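Local coordinates for protein inactive dihydroorotase-like domain (PDB 5NNL) that is an inactive relative of the dihydroorotases, folded as a barrel of parallel strands ringed by helices with an attached smaller beta region, at residues A14-L19 with I42-V47; L27-Q32 with A233-G238; G51-V56 with L76-T81. All blocks are in the same frame, centred on the assembly; numbering follows the deposited sequence. Where two conformers were deposited one is given.

Contact 1 (A14-L19 with I42-V47); sequences AFVPGL and IRIMPV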
loop_
_atom_site.group_PDB
_atom_site.type_symbol
_atom_site.label_atom_id
_atom_site.label_comp_id
_atom_site.label_asym_id
_atom_site.label_seq_id
_atom_site.Cartn_x
_atom_site.Cartn_y
_atom_site.Cartn_z
ATOM N N ALA A 14 -2.565 -1.363 -2.585
ATOM C CA ALA A 14 -3.779 -2.160 -2.500
ATOM C C ALA A 14 -3.617 -3.375 -3.402
ATOM O O ALA A 14 -3.457 -3.232 -4.620
ATOM C CB ALA A 14 -5.007 -1.343 -2.904
ATOM N N PHE A 15 -3.661 -4.561 -2.807
ATOM C CA PHE A 15 -3.451 -5.790 -3.555
ATOM C C PHE A 15 -4.753 -6.238 -4.208
ATOM O O PHE A 15 -5.801 -6.288 -3.555
ATOM C CB PHE A 15 -2.913 -6.881 -2.631
ATOM C CG PHE A 15 -2.542 -8.151 -3.341
ATOM C CD1 PHE A 15 -1.448 -8.196 -4.192
ATOM C CD2 PHE A 15 -3.281 -9.305 -3.147
ATOM C CE1 PHE A 15 -1.104 -9.370 -4.841
ATOM C CE2 PHE A 15 -2.944 -10.477 -3.791
ATOM C CZ PHE A 15 -1.854 -10.510 -4.638
ATOM N N VAL A 16 -4.683 -6.565 -5.495
ATOM C CA VAL A 16 -5.854 -6.982 -6.260
ATOM C C VAL A 16 -5.540 -8.317 -6.925
ATOM O O VAL A 16 -4.881 -8.345 -7.974
ATOM C CB VAL A 16 -6.258 -5.916 -7.292
ATOM C CG1 VAL A 16 -7.496 -6.363 -8.076
ATOM C CG2 VAL A 16 -6.522 -4.583 -6.598
ATOM N N PRO A 17 -5.980 -9.440 -6.348
ATOM C CA PRO A 17 -5.655 -10.753 -6.938
ATOM C C PRO A 17 -5.944 -10.864 -8.428
ATOM O O PRO A 17 -5.052 -11.246 -9.195
ATOM C CB PRO A 17 -6.520 -11.712 -6.110
ATOM C CG PRO A 17 -6.622 -11.062 -4.782
ATOM C CD PRO A 17 -6.638 -9.573 -5.039
ATOM N N GLY A 18 -7.164 -10.552 -8.860
ATOM C CA GLY A 18 -7.525 -10.683 -10.260
ATOM C C GLY A 18 -7.375 -9.391 -11.035
ATOM O O GLY A 18 -8.191 -9.082 -11.909
ATOM N N LEU A 19 -6.324 -8.629 -10.726
ATOM C CA LEU A 19 -6.110 -7.350 -11.396
ATOM C C LEU A 19 -6.028 -7.517 -12.909
ATOM O O LEU A 19 -6.629 -6.740 -13.662
ATOM C CB LEU A 19 -4.833 -6.694 -10.868
ATOM C CG LEU A 19 -4.451 -5.355 -11.502
ATOM C CD1 LEU A 19 -5.515 -4.305 -11.226
ATOM C CD2 LEU A 19 -3.095 -4.898 -10.995
ATOM N N ILE A 42 -6.371 4.957 -3.596
ATOM C CA ILE A 42 -5.510 3.790 -3.437
ATOM C C ILE A 42 -4.646 3.634 -4.678
ATOM O O ILE A 42 -5.110 3.837 -5.806
ATOM C CB ILE A 42 -6.323 2.501 -3.178
ATOM C CG1 ILE A 42 -7.221 2.166 -4.371
ATOM C CG2 ILE A 42 -7.147 2.647 -1.910
ATOM C CD1 ILE A 42 -7.908 0.808 -4.266
ATOM N N ARG A 43 -3.383 3.279 -4.465
ATOM C CA ARG A 43 -2.516 2.828 -5.541
ATOM C C ARG A 43 -2.622 1.315 -5.641
ATOM O O ARG A 43 -2.488 0.608 -4.635
ATOM C CB ARG A 43 -1.065 3.246 -5.303
ATOM C CG ARG A 43 -0.067 2.515 -6.198
ATOM C CD ARG A 43 1.371 2.950 -5.972
ATOM N NE ARG A 43 2.276 2.060 -6.689
ATOM C CZ ARG A 43 2.611 0.841 -6.273
ATOM N NH1 ARG A 43 2.128 0.362 -5.131
ATOM N NH2 ARG A 43 3.431 0.097 -7.002
ATOM N N ILE A 44 -2.870 0.827 -6.848
ATOM C CA ILE A 44 -3.051 -0.597 -7.090
ATOM C C ILE A 44 -1.685 -1.233 -7.305
ATOM O O ILE A 44 -0.904 -0.781 -8.152
ATOM C CB ILE A 44 -3.972 -0.831 -8.299
ATOM C CG1 ILE A 44 -5.272 -0.027 -8.154
ATOM C CG2 ILE A 44 -4.275 -2.309 -8.457
ATOM C CD1 ILE A 44 -6.056 -0.332 -6.894
ATOM N N MET A 45 -1.396 -2.275 -6.538
ATOM C CA MET A 45 -0.126 -2.977 -6.665
ATOM C C MET A 45 -0.062 -3.660 -8.025
ATOM O O MET A 45 -0.925 -4.494 -8.331
ATOM C CB MET A 45 0.030 -4.002 -5.547
ATOM C CG MET A 45 0.026 -3.389 -4.149
ATOM S SD MET A 45 0.220 -4.606 -2.839
ATOM C CE MET A 45 1.897 -5.159 -3.138
ATOM N N PRO A 46 0.929 -3.353 -8.867
ATOM C CA PRO A 46 0.952 -3.946 -10.217
ATOM C C PRO A 46 1.138 -5.456 -10.228
ATOM O O PRO A 46 0.827 -6.089 -11.243
ATOM C CB PRO A 46 2.125 -3.230 -10.900
ATOM C CG PRO A 46 2.998 -2.743 -9.779
ATOM C CD PRO A 46 2.081 -2.470 -8.621
ATOM N N VAL A 47 1.628 -6.054 -9.146
ATOM C CA VAL A 47 1.821 -7.497 -9.061
ATOM C C VAL A 47 0.612 -8.091 -8.351
ATOM O O VAL A 47 0.316 -7.735 -7.204
ATOM C CB VAL A 47 3.130 -7.844 -8.331
ATOM C CG1 VAL A 47 3.254 -9.347 -8.094
ATOM C CG2 VAL A 47 4.335 -7.329 -9.127
#
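Met45 and Val47 both meet Phe15 at the rim of its ring, near the ring plane and not over a face. Met45 SD lies 5.4 Å from the centroid of the Phe15 ring and 78° off its normal, an edge-type Met-aromatic contact, while Phe15 CE1 comes within 3.2 Å of Val47 O. Phe15 CB also rests against Met45 SD. Tyr223 meets the same ring with its plane inclined.

Next to it in the chain is a parallel beta bridge between Ala14 and Ile44, at the C-terminal ends of the first two strands of a dihydroorotase-like (beta/alpha)8 barrel. Ala14 N gives a 2.8 Å hydrogen bond to Arg43 O. Met45 N returns one of 3.0 Å to Ala14 O, almost straight at the hydrogen but arriving 38° above the carbonyl plane. The two bonds flank Ile44, as parallel pairing requires. On the face carrying Ala14 and Ile44, Ala14 CB meets Ile42 CD1 at 3.9 Å and also touches Ile44 CD1.

Past the bridge, residues 14-19 leave the strand and fold into a type I turn from Val16 to Leu19, with Leu19 N bonded back to Val16 O. The turn brings both ends over one methyl, Ile44 CG2, which sits 3.7 Å from Val16 CG2 and 3.6 Å from Leu19 CD1, the side chains crossing obliquely. Leu27 covers Ile44 from helix 26-37. The other Leu19 methyl, CD2, ends 3.5 Å from the carbonyl oxygen Met45 O.

Contact 2 (L27-Q32 with A233-G238); sequences LQRVTQ and ADVTVG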
loop_
_atom_site.group_PDB
_atom_site.type_symbol
_atom_site.label_atom_id
_atom_site.label_comp_id
_atom_site.label_asym_id
_atom_site.label_seq_id
_atom_site.Cartn_x
_atom_site.Cartn_y
_atom_site.Cartn_z
ATOM N N LEU A 27 -10.942 -5.719 -8.723
ATOM C CA LEU A 27 -10.600 -4.309 -8.565
ATOM C C LEU A 27 -11.769 -3.525 -7.979
ATOM O O LEU A 27 -11.608 -2.782 -7.003
ATOM C CB LEU A 27 -10.161 -3.710 -9.903
ATOM C CG LEU A 27 -9.835 -2.211 -9.875
ATOM C CD1 LEU A 27 -8.818 -1.875 -8.791
ATOM C CD2 LEU A 27 -9.327 -1.751 -11.226
ATOM N N GLN A 28 -12.963 -3.681 -8.562
ATOM C CA GLN A 28 -14.143 -3.003 -8.032
ATOM C C GLN A 28 -14.329 -3.298 -6.550
ATOM O O GLN A 28 -14.470 -2.382 -5.734
ATOM C CB GLN A 28 -15.398 -3.422 -8.801
ATOM C CG GLN A 28 -16.703 -3.041 -8.082
ATOM C CD GLN A 28 -17.941 -3.269 -8.925
ATOM O OE1 GLN A 28 -18.718 -4.187 -8.666
ATOM N NE2 GLN A 28 -18.139 -2.420 -9.927
ATOM N N ARG A 29 -14.346 -4.581 -6.188
ATOM C CA ARG A 29 -14.632 -4.947 -4.806
ATOM C C ARG A 29 -13.586 -4.379 -3.855
ATOM O O ARG A 29 -13.912 -3.985 -2.728
ATOM C CB ARG A 29 -14.722 -6.465 -4.662
ATOM C CG ARG A 29 -14.932 -6.910 -3.227
ATOM C CD ARG A 29 -15.782 -8.160 -3.135
ATOM N NE ARG A 29 -15.643 -8.809 -1.834
ATOM C CZ ARG A 29 -16.014 -10.059 -1.576
ATOM N NH1 ARG A 29 -16.544 -10.812 -2.530
ATOM N NH2 ARG A 29 -15.848 -10.561 -0.360
ATOM N N VAL A 30 -12.324 -4.321 -4.287
ATOM C CA VAL A 30 -11.286 -3.736 -3.441
ATOM C C VAL A 30 -11.577 -2.262 -3.194
ATOM O O VAL A 30 -11.362 -1.749 -2.091
ATOM C CB VAL A 30 -9.894 -3.947 -4.067
ATOM C CG1 VAL A 30 -8.829 -3.111 -3.350
ATOM C CG2 VAL A 30 -9.522 -5.412 -4.008
ATOM N N THR A 31 -12.070 -1.552 -4.215
ATOM C CA THR A 31 -12.423 -0.150 -4.019
ATOM C C THR A 31 -13.626 -0.002 -3.097
ATOM O O THR A 31 -13.758 1.025 -2.422
ATOM C CB THR A 31 -12.699 0.531 -5.363
ATOM O OG1 THR A 31 -13.839 -0.068 -5.995
ATOM C CG2 THR A 31 -11.489 0.422 -6.272
ATOM N N GLN A 32 -14.509 -1.005 -3.050
ATOM C CA GLN A 32 -15.629 -0.975 -2.111
ATOM C C GLN A 32 -15.131 -1.046 -0.677
ATOM O O GLN A 32 -15.448 -0.185 0.152
ATOM C CB GLN A 32 -16.587 -2.141 -2.373
ATOM C CG GLN A 32 -17.287 -2.133 -3.715
ATOM C CD GLN A 32 -18.175 -3.356 -3.907
ATOM O OE1 GLN A 32 -18.583 -4.000 -2.939
ATOM N NE2 GLN A 32 -18.479 -3.678 -5.160
ATOM N N ALA A 233 -9.483 -17.263 -0.202
ATOM C CA ALA A 233 -8.831 -16.231 -0.994
ATOM C C ALA A 233 -9.749 -15.021 -1.088
ATOM O O ALA A 233 -10.160 -14.634 -2.188
ATOM C CB ALA A 233 -8.487 -16.753 -2.390
ATOM N N ASP A 234 -10.090 -14.421 0.054
ATOM C CA ASP A 234 -10.979 -13.270 0.042
ATOM C C ASP A 234 -10.193 -12.035 -0.370
ATOM O O ASP A 234 -9.089 -11.789 0.125
ATOM C CB ASP A 234 -11.646 -13.057 1.401
ATOM C CG ASP A 234 -13.064 -12.511 1.272
ATOM O OD1 ASP A 234 -13.695 -12.723 0.213
ATOM O OD2 ASP A 234 -13.549 -11.859 2.222
ATOM N N VAL A 235 -10.777 -11.260 -1.284
ATOM C CA VAL A 235 -10.079 -10.166 -1.945
ATOM C C VAL A 235 -9.890 -8.945 -1.054
ATOM O O VAL A 235 -9.112 -8.050 -1.408
ATOM C CB VAL A 235 -10.861 -9.847 -3.240
ATOM C CG1 VAL A 235 -11.032 -8.353 -3.469
ATOM C CG2 VAL A 235 -10.175 -10.493 -4.427
ATOM N N THR A 236 -10.544 -8.896 0.108
ATOM C CA THR A 236 -10.538 -7.713 0.959
ATOM C C THR A 236 -9.790 -7.927 2.273
ATOM O O THR A 236 -9.954 -7.135 3.206
ATOM C CB THR A 236 -11.974 -7.273 1.248
ATOM O OG1 THR A 236 -12.625 -8.266 2.047
ATOM C CG2 THR A 236 -12.757 -7.086 -0.044
ATOM N N VAL A 237 -8.980 -8.984 2.373
ATOM C CA VAL A 237 -8.254 -9.249 3.611
ATOM C C VAL A 237 -7.397 -8.049 3.982
ATOM O O VAL A 237 -6.687 -7.482 3.141
ATOM C CB VAL A 237 -7.392 -10.517 3.483
ATOM C CG1 VAL A 237 -8.251 -11.762 3.576
ATOM C CG2 VAL A 237 -6.574 -10.509 2.192
ATOM N N GLY A 238 -7.461 -7.658 5.256
ATOM C CA GLY A 238 -6.570 -6.663 5.812
ATOM C C GLY A 238 -6.970 -5.218 5.600
ATOM O O GLY A 238 -6.294 -4.329 6.133
#
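Arg29 NH2 and Asp234 OD1 form a salt bridge of 3.1 Å; Arg29 was modelled in two conformers, so this link, seen in the one described, is somewhat doubtful. It ties helix 26-37, which joins the first and second strands of the (beta/alpha)8 barrel, to a loop beyond the last barrel strand, and thus brings the start and the end of the barrel's circuit together.

The guanidinium and carboxylate planes stand 81° apart, and the two side chains cross at about a right angle. OD1 is the nearer carboxylate oxygen; Asp234 OD2 lies 3.7 Å from the same NH2. Asp234 begins a type I turn that runs to Val237 and presents Val235 and Thr236 to the helix.

Thr236 crosses the arginine chain at about a right angle, its CG2 3.8 Å from Arg29 NE and 3.9 Å from Arg29 CG. Val297 touches both Asp234 and Thr236.

Deeper in, Val235 points at the helix and its CG1 meets Val30 CG2 at only 3.3 Å. That carbon pair is tighter than normal packing, and Val235 has an unusual chi1 of 137°, so the exact placing of its methyls is doubtful. Asp26 and Pro17 also touch this valine. With CG1 of Val30 anti to the backbone N (chi1 169°), it is the other branch that reaches the loop, Val30 CG2 also lying 3.7 Å from Val235 O.

Contact 3 (G51-V56 with L76-T81); sequences GSISDV and LSITAT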
loop_
_atom_site.group_PDB
_atom_site.type_symbol
_atom_site.label_atom_id
_atom_site.label_comp_id
_atom_site.label_asym_id
_atom_site.label_seq_id
_atom_site.Cartn_x
_atom_site.Cartn_y
_atom_site.Cartn_z
ATOM N N GLY A 51 -0.176 -12.960 -11.927
ATOM C CA GLY A 51 0.097 -12.100 -13.058
ATOM C C GLY A 51 0.592 -10.754 -12.584
ATOM O O GLY A 51 0.844 -10.548 -11.396
ATOM N N SER A 52 0.733 -9.834 -13.533
ATOM C CA SER A 52 1.217 -8.502 -13.202
ATOM C C SER A 52 0.969 -7.569 -14.376
ATOM O O SER A 52 0.836 -8.005 -15.523
ATOM C CB SER A 52 2.710 -8.524 -12.861
ATOM O OG SER A 52 3.476 -8.864 -14.005
ATOM N N ILE A 53 0.914 -6.275 -14.070
ATOM C CA ILE A 53 0.963 -5.239 -15.097
ATOM C C ILE A 53 2.429 -5.086 -15.492
ATOM O O ILE A 53 3.213 -4.444 -14.791
ATOM C CB ILE A 53 0.353 -3.919 -14.619
ATOM C CG1 ILE A 53 -1.136 -4.116 -14.306
ATOM C CG2 ILE A 53 0.551 -2.822 -15.676
ATOM C CD1 ILE A 53 -1.845 -2.865 -13.799
ATOM N N SER A 54 2.804 -5.696 -16.622
ATOM C CA SER A 54 4.183 -5.717 -17.090
ATOM C C SER A 54 4.362 -5.250 -18.529
ATOM O O SER A 54 5.510 -5.093 -18.962
ATOM C CB SER A 54 4.764 -7.136 -16.961
ATOM O OG SER A 54 3.877 -8.103 -17.505
ATOM N N ASP A 55 3.287 -5.021 -19.278
ATOM C CA ASP A 55 3.388 -4.589 -20.667
ATOM C C ASP A 55 2.129 -3.804 -21.028
ATOM O O ASP A 55 1.284 -3.521 -20.172
ATOM C CB ASP A 55 3.595 -5.804 -21.576
ATOM C CG ASP A 55 2.621 -6.919 -21.272
ATOM O OD1 ASP A 55 1.439 -6.610 -21.012
ATOM O OD2 ASP A 55 3.035 -8.098 -21.286
ATOM N N VAL A 56 2.001 -3.455 -22.311
ATOM C CA VAL A 56 0.844 -2.688 -22.766
ATOM C C VAL A 56 -0.427 -3.522 -22.656
ATOM O O VAL A 56 -1.462 -3.039 -22.184
ATOM C CB VAL A 56 1.075 -2.190 -24.203
ATOM C CG1 VAL A 56 -0.180 -1.533 -24.757
ATOM C CG2 VAL A 56 2.240 -1.212 -24.237
ATOM N N LEU A 76 -3.094 3.273 -11.294
ATOM C CA LEU A 76 -2.426 2.033 -11.645
ATOM C C LEU A 76 -0.915 2.222 -11.561
ATOM O O LEU A 76 -0.403 3.334 -11.403
ATOM C CB LEU A 76 -2.834 1.561 -13.043
ATOM C CG LEU A 76 -4.253 1.003 -13.193
ATOM C CD1 LEU A 76 -4.547 0.681 -14.651
ATOM C CD2 LEU A 76 -4.452 -0.237 -12.333
ATOM N N SER A 77 -0.203 1.107 -11.653
ATOM C CA SER A 77 1.248 1.107 -11.630
ATOM C C SER A 77 1.708 -0.011 -12.550
ATOM O O SER A 77 0.902 -0.813 -13.027
ATOM C CB SER A 77 1.779 0.931 -10.202
ATOM O OG SER A 77 3.190 1.070 -10.139
ATOM N N ILE A 78 3.014 -0.066 -12.801
ATOM C CA ILE A 78 3.569 -1.034 -13.739
ATOM C C ILE A 78 4.851 -1.627 -13.172
ATOM O O ILE A 78 5.651 -0.926 -12.545
ATOM C CB ILE A 78 3.821 -0.393 -15.118
ATOM C CG1 ILE A 78 4.281 -1.455 -16.110
ATOM C CG2 ILE A 78 4.837 0.750 -15.014
ATOM C CD1 ILE A 78 3.835 -1.167 -17.543
ATOM N N THR A 79 5.043 -2.923 -13.413
ATOM C CA THR A 79 6.179 -3.673 -12.896
ATOM C C THR A 79 7.344 -3.655 -13.874
ATOM O O THR A 79 7.163 -3.828 -15.083
ATOM C CB THR A 79 5.782 -5.126 -12.638
ATOM O OG1 THR A 79 4.480 -5.168 -12.047
ATOM C CG2 THR A 79 6.777 -5.807 -11.720
ATOM N N ALA A 80 8.544 -3.473 -13.336
ATOM C CA ALA A 80 9.749 -3.556 -14.139
ATOM C C ALA A 80 10.171 -5.010 -14.308
ATOM O O ALA A 80 9.962 -5.851 -13.429
ATOM C CB ALA A 80 10.881 -2.756 -13.494
ATOM N N THR A 81 10.772 -5.299 -15.459
ATOM C CA THR A 81 11.338 -6.610 -15.744
ATOM C C THR A 81 12.690 -6.389 -16.407
ATOM O O THR A 81 13.204 -5.266 -16.454
ATOM C CB THR A 81 10.406 -7.462 -16.621
ATOM O OG1 THR A 81 10.360 -6.928 -17.951
ATOM C CG2 THR A 81 8.998 -7.521 -16.040
#
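Ile53 turns its side chain onto the backbone of residues 76-81, and most of it bears on a single carbonyl oxygen. Its CB lies 3.5 Å from Ser77 O. At CB the chain forks. The CG2 branch, anti to the backbone N, presses to 3.3 Å from Ser77 O and reaches Ile78 CG1 at 4.0 Å. The CG1 branch passes the same oxygen at longer range and runs on extended to CD1, which is still 3.5 Å from Ser77 O and touches Leu76 CD2 at 4.0 Å. Ile53 crosses both Leu76 and Ile78 at about a right angle. Leu19, and Ala62 of helix 56-64, also touch Ile53, and Leu76 packs on that helix too.

The two segments belong to a dihydroorotase-like (beta/alpha)8 barrel: residues 76-81 finish and leave its third strand, while residues 51-56 end the loop that leads from the second strand into helix 56-64. Their touching parts run 79° apart, so the loop steps across the strand end instead of pairing along it.

Where they cross, one residue grips Ile53 O twice. Thr79 N donates a straight 2.7 Å hydrogen bond, nearly along the C=O axis. Thr79 OG1 donates another, 3.1 Å long, from 47° above the carbonyl plane. With OG1 held beside its own backbone N (chi1 -41°), Thr79 can bring both donors to the one acceptor. Ile78 CG1 lies 3.4 Å from this oxygen as well.

Farther along, Ser54 CB approaches the methyl of Thr81, and Asn84 ties the two segments again by bonding to Ser54 O and Thr81 OG1. Asp55, at the N-cap of helix 56-64, turns away from the strand, and its OD1 accepts a hydrogen bond from Ser58 N.

Overall arrangement
From the N terminus, the chain leaves the first barrel strand through residues 14-19, passes along helix 26-37 and returns along strand 39-44, where contact 1 closes this first loop. Contact 2 opens on that helix and closes only about 200 residues later, so contacts 1 and 2 cross; they also touch, Pro17 and Phe15 packing on Val235 and Val30. Contact 3 follows contact 1 in series, closing a short loop over helix 56-64, and falls wholly within the long span of contact 2. Contact 1 lies on strand 39-44 and contact 3 on its neighbour 73-79, and they meet where Pro46 O probably bonds Ile53 N. Contacts 2 and 3 do not touch, their centres about 20 Å apart.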